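Long-range contacts in D-3-phosphoglycerate dehydrogenase-related protein (Vibrio cholerae, PDB 4S1V), which probably catalyses the NAD-dependent interconversion of a D-2-hydroxyacid, such as 3-phospho-D-glycerate, and its 2-keto acid: residues 3-8 and 43-48; 58-63 and 87-92. All coordinates share one frame; numbering follows the deposited sequence.

Contact 1 of 2, residues 3-8 and 43-48; sequences KIAILD and ERLKPF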
ATOM      1  N   LYS C   3      -8.650 -50.115  10.160  1.00 39.65           N
ATOM      2  CA  LYS C   3      -8.222 -48.809  10.639  1.00 37.79           C
ATOM      3  C   LYS C   3      -7.707 -48.019   9.437  1.00 35.67           C
ATOM      4  O   LYS C   3      -6.750 -48.441   8.774  1.00 34.66           O
ATOM      5  CB  LYS C   3      -7.137 -48.926  11.717  1.00 39.47           C
ATOM      6  CG  LYS C   3      -7.671 -49.050  13.143  1.00 41.25           C
ATOM      7  CD  LYS C   3      -6.718 -48.448  14.172  1.00 42.22           C
ATOM      8  CE  LYS C   3      -6.762 -46.918  14.171  1.00 42.43           C
ATOM      9  NZ  LYS C   3      -5.919 -46.294  15.231  1.00 41.28           N
ATOM     10  N   ILE C   4      -8.356 -46.881   9.176  1.00 32.45           N
ATOM     11  CA  ILE C   4      -8.136 -46.083   7.966  1.00 30.96           C
ATOM     12  C   ILE C   4      -7.658 -44.675   8.298  1.00 29.76           C
ATOM     13  O   ILE C   4      -8.270 -43.985   9.107  1.00 27.81           O
ATOM     14  CB  ILE C   4      -9.436 -45.987   7.127  1.00 30.93           C
ATOM     15  CG1 ILE C   4      -9.883 -47.376   6.658  1.00 30.70           C
ATOM     16  CG2 ILE C   4      -9.267 -45.053   5.930  1.00 30.12           C
ATOM     17  CD1 ILE C   4     -11.363 -47.472   6.365  1.00 31.34           C
ATOM     18  N   ALA C   5      -6.566 -44.251   7.659  1.00 30.28           N
ATOM     19  CA  ALA C   5      -6.092 -42.875   7.777  1.00 29.89           C
ATOM     20  C   ALA C   5      -6.269 -42.085   6.476  1.00 31.04           C
ATOM     21  O   ALA C   5      -5.937 -42.569   5.388  1.00 31.26           O
ATOM     22  CB  ALA C   5      -4.639 -42.840   8.233  1.00 29.68           C
ATOM     23  N   ILE C   6      -6.804 -40.871   6.598  1.00 30.98           N
ATOM     24  CA  ILE C   6      -6.882 -39.944   5.472  1.00 30.38           C
ATOM     25  C   ILE C   6      -5.890 -38.819   5.724  1.00 30.35           C
ATOM     26  O   ILE C   6      -5.989 -38.111   6.731  1.00 32.56           O
ATOM     27  CB  ILE C   6      -8.301 -39.366   5.267  1.00 30.56           C
ATOM     28  CG1 ILE C   6      -9.337 -40.489   5.158  1.00 30.75           C
ATOM     29  CG2 ILE C   6      -8.344 -38.493   4.015  1.00 30.02           C
ATOM     30  CD1 ILE C   6     -10.758 -39.995   4.983  1.00 31.72           C
ATOM     31  N   LEU C   7      -4.928 -38.666   4.817  1.00 29.12           N
ATOM     32  CA  LEU C   7      -3.876 -37.658   4.976  1.00 29.05           C
ATOM     33  C   LEU C   7      -4.220 -36.289   4.362  1.00 27.53           C
ATOM     34  O   LEU C   7      -5.036 -36.189   3.441  1.00 27.06           O
ATOM     35  CB  LEU C   7      -2.545 -38.170   4.410  1.00 29.83           C
ATOM     36  CG  LEU C   7      -1.854 -39.378   5.052  1.00 31.79           C
ATOM     37  CD1 LEU C   7      -0.591 -39.737   4.274  1.00 30.39           C
ATOM     38  CD2 LEU C   7      -1.514 -39.110   6.517  1.00 32.48           C
ATOM     39  N   ASP C   8      -3.617 -35.243   4.919  1.00 26.82           N
ATOM     40  CA  ASP C   8      -3.558 -33.911   4.293  1.00 27.37           C
ATOM     41  C   ASP C   8      -4.886 -33.178   4.012  1.00 26.19           C
ATOM     42  O   ASP C   8      -4.962 -32.398   3.061  1.00 27.06           O
ATOM     43  CB  ASP C   8      -2.708 -33.970   3.014  1.00 27.21           C
ATOM     44  CG  ASP C   8      -1.328 -34.559   3.251  1.00 28.58           C
ATOM     45  OD1 ASP C   8      -0.585 -34.045   4.113  1.00 31.21           O
ATOM     46  OD2 ASP C   8      -0.978 -35.535   2.565  1.00 27.95           O
ATOM     47  N   GLU C  43       5.554 -42.835  12.732  1.00 42.33           N
ATOM     48  CA  GLU C  43       5.031 -42.970  14.092  1.00 44.78           C
ATOM     49  C   GLU C  43       3.521 -42.756  14.147  1.00 44.30           C
ATOM     50  O   GLU C  43       2.830 -43.390  14.942  1.00 47.53           O
ATOM     51  CB  GLU C  43       5.757 -42.035  15.070  1.00 48.75           C
ATOM     52  CG  GLU C  43       7.232 -42.373  15.292  1.00 51.42           C
ATOM     53  CD  GLU C  43       7.478 -43.855  15.545  1.00 53.11           C
ATOM     54  OE1 GLU C  43       6.894 -44.410  16.502  1.00 55.70           O
ATOM     55  OE2 GLU C  43       8.257 -44.469  14.783  1.00 52.66           O
ATOM     56  N   ARG C  44       3.020 -41.872  13.290  1.00 42.88           N
ATOM     57  CA  ARG C  44       1.591 -41.565  13.227  1.00 42.63           C
ATOM     58  C   ARG C  44       0.779 -42.677  12.542  1.00 40.94           C
ATOM     59  O   ARG C  44      -0.324 -43.013  12.988  1.00 39.92           O
ATOM     60  CB  ARG C  44       1.388 -40.211  12.535  1.00 43.72           C
ATOM     61  CG  ARG C  44      -0.024 -39.902  12.069  1.00 45.85           C
ATOM     62  CD  ARG C  44      -0.088 -38.561  11.347  1.00 47.05           C
ATOM     63  NE  ARG C  44       0.130 -37.432  12.252  1.00 48.13           N
ATOM     64  CZ  ARG C  44       0.089 -36.152  11.891  1.00 50.94           C
ATOM     65  NH1 ARG C  44      -0.166 -35.814  10.630  1.00 50.81           N
ATOM     66  NH2 ARG C  44       0.299 -35.204  12.795  1.00 50.74           N
ATOM     67  N   LEU C  45       1.341 -43.263  11.486  1.00 39.40           N
ATOM     68  CA  LEU C  45       0.605 -44.204  10.634  1.00 39.06           C
ATOM     69  C   LEU C  45       0.765 -45.691  10.982  1.00 39.12           C
ATOM     70  O   LEU C  45       0.135 -46.543  10.344  1.00 37.06           O
ATOM     71  CB  LEU C  45       0.951 -43.967   9.152  1.00 38.31           C
ATOM     72  CG  LEU C  45       0.708 -42.564   8.576  1.00 37.80           C
ATOM     73  CD1 LEU C  45       1.210 -42.462   7.140  1.00 36.86           C
ATOM     74  CD2 LEU C  45      -0.755 -42.163   8.672  1.00 37.48           C
ATOM     75  N   LYS C  46       1.590 -46.003  11.985  1.00 39.68           N
ATOM     76  CA  LYS C  46       1.848 -47.402  12.356  1.00 39.77           C
ATOM     77  C   LYS C  46       0.597 -48.295  12.461  1.00 38.83           C
ATOM     78  O   LYS C  46       0.557 -49.347  11.820  1.00 38.53           O
ATOM     79  CB  LYS C  46       2.718 -47.525  13.615  1.00 40.74           C
ATOM     80  CG  LYS C  46       4.204 -47.513  13.315  1.00 42.78           C
ATOM     81  CD  LYS C  46       4.964 -48.515  14.162  1.00 42.86           C
ATOM     82  CE  LYS C  46       6.468 -48.399  13.933  1.00 43.58           C
ATOM     83  NZ  LYS C  46       6.916 -48.813  12.569  1.00 40.18           N
ATOM     84  N   PRO C  47      -0.429 -47.873  13.238  1.00 37.68           N
ATOM     85  CA  PRO C  47      -1.577 -48.768  13.459  1.00 37.81           C
ATOM     86  C   PRO C  47      -2.546 -48.894  12.270  1.00 38.13           C
ATOM     87  O   PRO C  47      -3.531 -49.633  12.359  1.00 38.22           O
ATOM     88  CB  PRO C  47      -2.296 -48.118  14.643  1.00 37.66           C
ATOM     89  CG  PRO C  47      -2.009 -46.668  14.487  1.00 38.12           C
ATOM     90  CD  PRO C  47      -0.599 -46.594  13.958  1.00 37.80           C
ATOM     91  N   PHE C  48      -2.278 -48.188  11.174  1.00 37.02           N
ATOM     92  CA  PHE C  48      -3.232 -48.146  10.065  1.00 35.24           C
ATOM     93  C   PHE C  48      -3.023 -49.235   9.021  1.00 34.15           C
ATOM     94  O   PHE C  48      -1.896 -49.589   8.685  1.00 33.94           O
ATOM     95  CB  PHE C  48      -3.266 -46.760   9.426  1.00 34.31           C
ATOM     96  CG  PHE C  48      -3.870 -45.711  10.314  1.00 33.66           C
ATOM     97  CD1 PHE C  48      -5.243 -45.668  10.523  1.00 33.65           C
ATOM     98  CD2 PHE C  48      -3.066 -44.774  10.954  1.00 33.85           C
ATOM     99  CE1 PHE C  48      -5.800 -44.702  11.346  1.00 34.60           C
ATOM    100  CE2 PHE C  48      -3.617 -43.807  11.777  1.00 33.30           C
ATOM    101  CZ  PHE C  48      -4.983 -43.770  11.974  1.00 33.40           C
TER
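The ring of Phe48 lies between Ala5 and Lys3, which meet it on opposite faces. On one face the contact is CH-pi: Ala5 CB stands 3.5 Å from the ring centroid, only 5° off the normal, and a single methyl is small enough to let the aromatic ring settle close to the strand. On the other face the contact is an off-centre cation-pi interaction, with Lys3 NZ 4.6 Å from the centroid and 30° off the normal. The bend at chi3 (76°) turns Lys3 CE inward, to 3.7 Å from Phe48 CE1, and Lys3 NZ beyond it also lies 4.0 Å from Pro47 CG. The backbone contributes at the rim, where Lys3 C lies near the ring plane.

Purely apolar contact continues along the strand. Leu7 and Leu45 meet tip to tip, CD2 to CD2 at 3.8 Å, and Leu45 CD2 also touches Ala5 CB at 4.0 Å. Leu51 of strand 50-53 packs on both Ala5 and Leu45.

Between strands 27-30 and 50-53, helix 38-45 crosses over strand 3-6 in a beta-alpha-beta connection, and the type I turn Leu45-Phe48 leads it back to the sheet. Dispersion therefore holds the buried interior of this crossover, while the lysine charge is placed at its partly exposed margin, where the off-centre aromatic face probably offers modest stabilisation without enclosing it.

Contact 2 of 2, residues 58-63 and 87-92; sequences TPITEN and PLCERY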
ATOM      1  N   THR C  58       1.223 -35.958  -0.283  1.00 26.16           N
ATOM      2  CA  THR C  58       2.291 -36.705   0.394  1.00 25.98           C
ATOM      3  C   THR C  58       2.946 -37.721  -0.545  1.00 26.45           C
ATOM      4  O   THR C  58       2.266 -38.569  -1.113  1.00 26.88           O
ATOM      5  CB  THR C  58       1.763 -37.413   1.661  1.00 25.93           C
ATOM      6  OG1 THR C  58       1.406 -36.431   2.641  1.00 25.33           O
ATOM      7  CG2 THR C  58       2.822 -38.341   2.273  1.00 27.37           C
ATOM      8  N   PRO C  59       4.277 -37.638  -0.718  1.00 27.35           N
ATOM      9  CA  PRO C  59       4.933 -38.701  -1.477  1.00 26.77           C
ATOM     10  C   PRO C  59       4.984 -40.002  -0.661  1.00 26.88           C
ATOM     11  O   PRO C  59       5.173 -39.965   0.552  1.00 25.71           O
ATOM     12  CB  PRO C  59       6.345 -38.158  -1.688  1.00 26.94           C
ATOM     13  CG  PRO C  59       6.573 -37.244  -0.520  1.00 27.48           C
ATOM     14  CD  PRO C  59       5.234 -36.629  -0.218  1.00 26.86           C
ATOM     15  N   ILE C  60       4.798 -41.134  -1.328  1.00 27.08           N
ATOM     16  CA  ILE C  60       4.988 -42.436  -0.697  1.00 28.33           C
ATOM     17  C   ILE C  60       6.387 -42.939  -1.046  1.00 28.79           C
ATOM     18  O   ILE C  60       6.654 -43.304  -2.191  1.00 30.58           O
ATOM     19  CB  ILE C  60       3.916 -43.462  -1.142  1.00 28.00           C
ATOM     20  CG1 ILE C  60       2.497 -42.946  -0.839  1.00 27.75           C
ATOM     21  CG2 ILE C  60       4.158 -44.811  -0.478  1.00 27.60           C
ATOM     22  CD1 ILE C  60       2.240 -42.590   0.615  1.00 27.46           C
ATOM     23  N   THR C  61       7.278 -42.928  -0.063  1.00 29.85           N
ATOM     24  CA  THR C  61       8.667 -43.334  -0.280  1.00 31.06           C
ATOM     25  C   THR C  61       8.908 -44.757   0.218  1.00 31.51           C
ATOM     26  O   THR C  61       8.057 -45.329   0.894  1.00 31.27           O
ATOM     27  CB  THR C  61       9.654 -42.386   0.428  1.00 31.06           C
ATOM     28  OG1 THR C  61       9.375 -42.369   1.831  1.00 30.37           O
ATOM     29  CG2 THR C  61       9.578 -40.962  -0.144  1.00 31.18           C
ATOM     30  N   GLU C  62      10.067 -45.321  -0.118  1.00 32.42           N
ATOM     31  CA  GLU C  62      10.454 -46.629   0.408  1.00 34.37           C
ATOM     32  C   GLU C  62      10.579 -46.582   1.932  1.00 35.24           C
ATOM     33  O   GLU C  62      10.186 -47.523   2.626  1.00 35.23           O
ATOM     34  CB  GLU C  62      11.747 -47.133  -0.233  1.00 33.95           C
ATOM     35  CG  GLU C  62      12.077 -48.567   0.149  1.00 35.51           C
ATOM     36  CD  GLU C  62      13.012 -49.261  -0.824  1.00 34.90           C
ATOM     37  OE1 GLU C  62      13.767 -48.573  -1.541  1.00 36.19           O
ATOM     38  OE2 GLU C  62      12.989 -50.506  -0.865  1.00 34.91           O
ATOM     39  N   ASN C  63      11.114 -45.474   2.438  1.00 35.58           N
ATOM     40  CA  ASN C  63      11.197 -45.228   3.873  1.00 36.65           C
ATOM     41  C   ASN C  63       9.847 -45.413   4.580  1.00 36.23           C
ATOM     42  O   ASN C  63       9.773 -46.078   5.611  1.00 36.59           O
ATOM     43  CB  ASN C  63      11.767 -43.831   4.133  1.00 38.12           C
ATOM     44  CG  ASN C  63      12.013 -43.557   5.607  1.00 39.11           C
ATOM     45  OD1 ASN C  63      12.469 -44.426   6.350  1.00 39.68           O
ATOM     46  ND2 ASN C  63      11.717 -42.337   6.033  1.00 39.54           N
ATOM     47  N   PRO C  87       4.887 -50.255  -8.483  1.00 32.92           N
ATOM     48  CA  PRO C  87       5.704 -51.461  -8.338  1.00 33.50           C
ATOM     49  C   PRO C  87       6.342 -51.583  -6.945  1.00 34.29           C
ATOM     50  O   PRO C  87       6.293 -52.660  -6.347  1.00 34.59           O
ATOM     51  CB  PRO C  87       6.761 -51.291  -9.429  1.00 34.25           C
ATOM     52  CG  PRO C  87       6.032 -50.554 -10.506  1.00 33.52           C
ATOM     53  CD  PRO C  87       5.143 -49.582  -9.772  1.00 33.70           C
ATOM     54  N   LEU C  88       6.891 -50.482  -6.423  1.00 34.58           N
ATOM     55  CA  LEU C  88       7.560 -50.488  -5.115  1.00 34.57           C
ATOM     56  C   LEU C  88       6.589 -50.781  -3.970  1.00 33.04           C
ATOM     57  O   LEU C  88       6.924 -51.527  -3.050  1.00 33.47           O
ATOM     58  CB  LEU C  88       8.315 -49.167  -4.863  1.00 35.34           C
ATOM     59  CG  LEU C  88       9.278 -49.057  -3.667  1.00 36.33           C
ATOM     60  CD1 LEU C  88      10.624 -49.725  -3.937  1.00 36.94           C
ATOM     61  CD2 LEU C  88       9.500 -47.600  -3.298  1.00 37.37           C
ATOM     62  N   CYS C  89       5.396 -50.189  -4.024  1.00 32.66           N
ATOM     63  CA  CYS C  89       4.361 -50.441  -3.020  1.00 32.49           C
ATOM     64  C   CYS C  89       4.016 -51.932  -2.903  1.00 32.63           C
ATOM     65  O   CYS C  89       3.925 -52.471  -1.802  1.00 32.11           O
ATOM     66  CB  CYS C  89       3.094 -49.644  -3.345  1.00 32.01           C
ATOM     67  SG  CYS C  89       3.166 -47.882  -2.951  1.00 30.81           S
ATOM     68  N   GLU C  90       3.836 -52.584  -4.047  1.00 34.06           N
ATOM     69  CA  GLU C  90       3.424 -53.990  -4.099  1.00 36.20           C
ATOM     70  C   GLU C  90       4.545 -54.903  -3.627  1.00 37.27           C
ATOM     71  O   GLU C  90       4.297 -55.900  -2.950  1.00 36.60           O
ATOM     72  CB  GLU C  90       2.967 -54.352  -5.512  1.00 36.80           C
ATOM     73  CG  GLU C  90       1.777 -53.521  -5.971  1.00 39.04           C
ATOM     74  CD  GLU C  90       1.384 -53.760  -7.416  1.00 40.85           C
ATOM     75  OE1 GLU C  90       2.257 -53.667  -8.315  1.00 41.14           O
ATOM     76  OE2 GLU C  90       0.184 -54.019  -7.650  1.00 40.59           O
ATOM     77  N   ARG C  91       5.781 -54.526  -3.958  1.00 39.49           N
ATOM     78  CA  ARG C  91       6.972 -55.210  -3.464  1.00 40.04           C
ATOM     79  C   ARG C  91       7.006 -55.255  -1.926  1.00 39.43           C
ATOM     80  O   ARG C  91       7.583 -56.173  -1.346  1.00 39.48           O
ATOM     81  CB  ARG C  91       8.227 -54.549  -4.043  1.00 42.15           C
ATOM     82  CG  ARG C  91       9.539 -55.283  -3.794  1.00 45.39           C
ATOM     83  CD  ARG C  91      10.196 -54.803  -2.509  1.00 48.51           C
ATOM     84  NE  ARG C  91      11.532 -55.359  -2.345  1.00 52.41           N
ATOM     85  CZ  ARG C  91      12.650 -54.770  -2.759  1.00 52.25           C
ATOM     86  NH1 ARG C  91      12.612 -53.588  -3.371  1.00 52.03           N
ATOM     87  NH2 ARG C  91      13.813 -55.369  -2.557  1.00 52.94           N
ATOM     88  N   TYR C  92       6.379 -54.274  -1.272  1.00 37.32           N
ATOM     89  CA  TYR C  92       6.213 -54.294   0.186  1.00 35.24           C
ATOM     90  C   TYR C  92       4.861 -54.843   0.626  1.00 33.31           C
ATOM     91  O   TYR C  92       4.459 -54.661   1.779  1.00 31.87           O
ATOM     92  CB  TYR C  92       6.427 -52.904   0.782  1.00 35.06           C
ATOM     93  CG  TYR C  92       7.876 -52.564   0.965  1.00 35.58           C
ATOM     94  CD1 TYR C  92       8.604 -51.985  -0.071  1.00 35.08           C
ATOM     95  CD2 TYR C  92       8.530 -52.836   2.166  1.00 35.70           C
ATOM     96  CE1 TYR C  92       9.937 -51.671   0.083  1.00 35.16           C
ATOM     97  CE2 TYR C  92       9.872 -52.525   2.328  1.00 35.63           C
ATOM     98  CZ  TYR C  92      10.564 -51.945   1.280  1.00 34.49           C
ATOM     99  OH  TYR C  92      11.893 -51.636   1.411  1.00 33.98           O
TER
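Leu88 and Cys89 of helix 86-91 supply the close-packed side of this contact, meeting Glu62 and Ile60. The Leu88 side chain crosses that of Glu62 at about a right angle: CD2 presses on Glu62 CB at 3.8 Å, using the aliphatic stem as a packing surface, while CD1 lies 4.0 Å from the carboxylate carbon, Glu62 CD. Such a stem suits a residue that must keep its charge toward solvent. Deeper in, Ile60 CG2 rests 4.1 Å from Cys89 SG; the branched isoleucine and the compact, weakly polar thiol both suit a buried seam against the sheet. Leu65 of helix 62-66 and Ile74 of strand 73-76 both touch this pair.

The two segments belong to consecutive beta-alpha-beta connections of the flavodoxin-like N-terminal sheet: helix 62-66 leads from strand 50-53 to strand 73-76, and helix 86-91 from there to strand 95-98. Thr61 occupies the N-cap of the first of these helices, its OG1 making a weak hydrogen bond to Leu64 N.

Toward solvent the contact becomes polar and sparser. Tyr92 OH donates to Glu62 OE2 at 2.8 Å, reaching the anti side of the carboxylate 19° out of its plane. OE2 lies near the ring plane, at the tyrosine's edge, and the carboxylate is turned 88° from the ring. Glu62 CG anti to the backbone N (chi1 -172°) starts an extended chain that carries the carboxylate across to Tyr92, just past the end of helix 86-91. Arg91 adds only a long salt bridge, NH1 to Glu62 OE2 at 4.0 Å; the carboxylate oxygen sits well off the guanidinium plane, where the N-H groups are not directed, so only charge attraction remains.

From the N terminus, strand 3-6 is laid down first; the chain then forms strand 27-30 and helix 38-45 before residues 43-48 return to it, closing a loop of 34 intervening residues at contact 1. Strand 50-53 follows, and only then does contact 2 open, closing over 23 residues that include strand 73-76. The contacts are therefore in series, neither nested nor crossed, with centres about 15 Å apart in the same parallel sheet domain. Their segments meet where Asp8 OD2 lies 2.5 Å from Thr58 OG1, a probable hydrogen bond between the loops following strands 3-6 and 50-53. Asn63 touching Ile42 further joins helix 62-66 to helix 38-45.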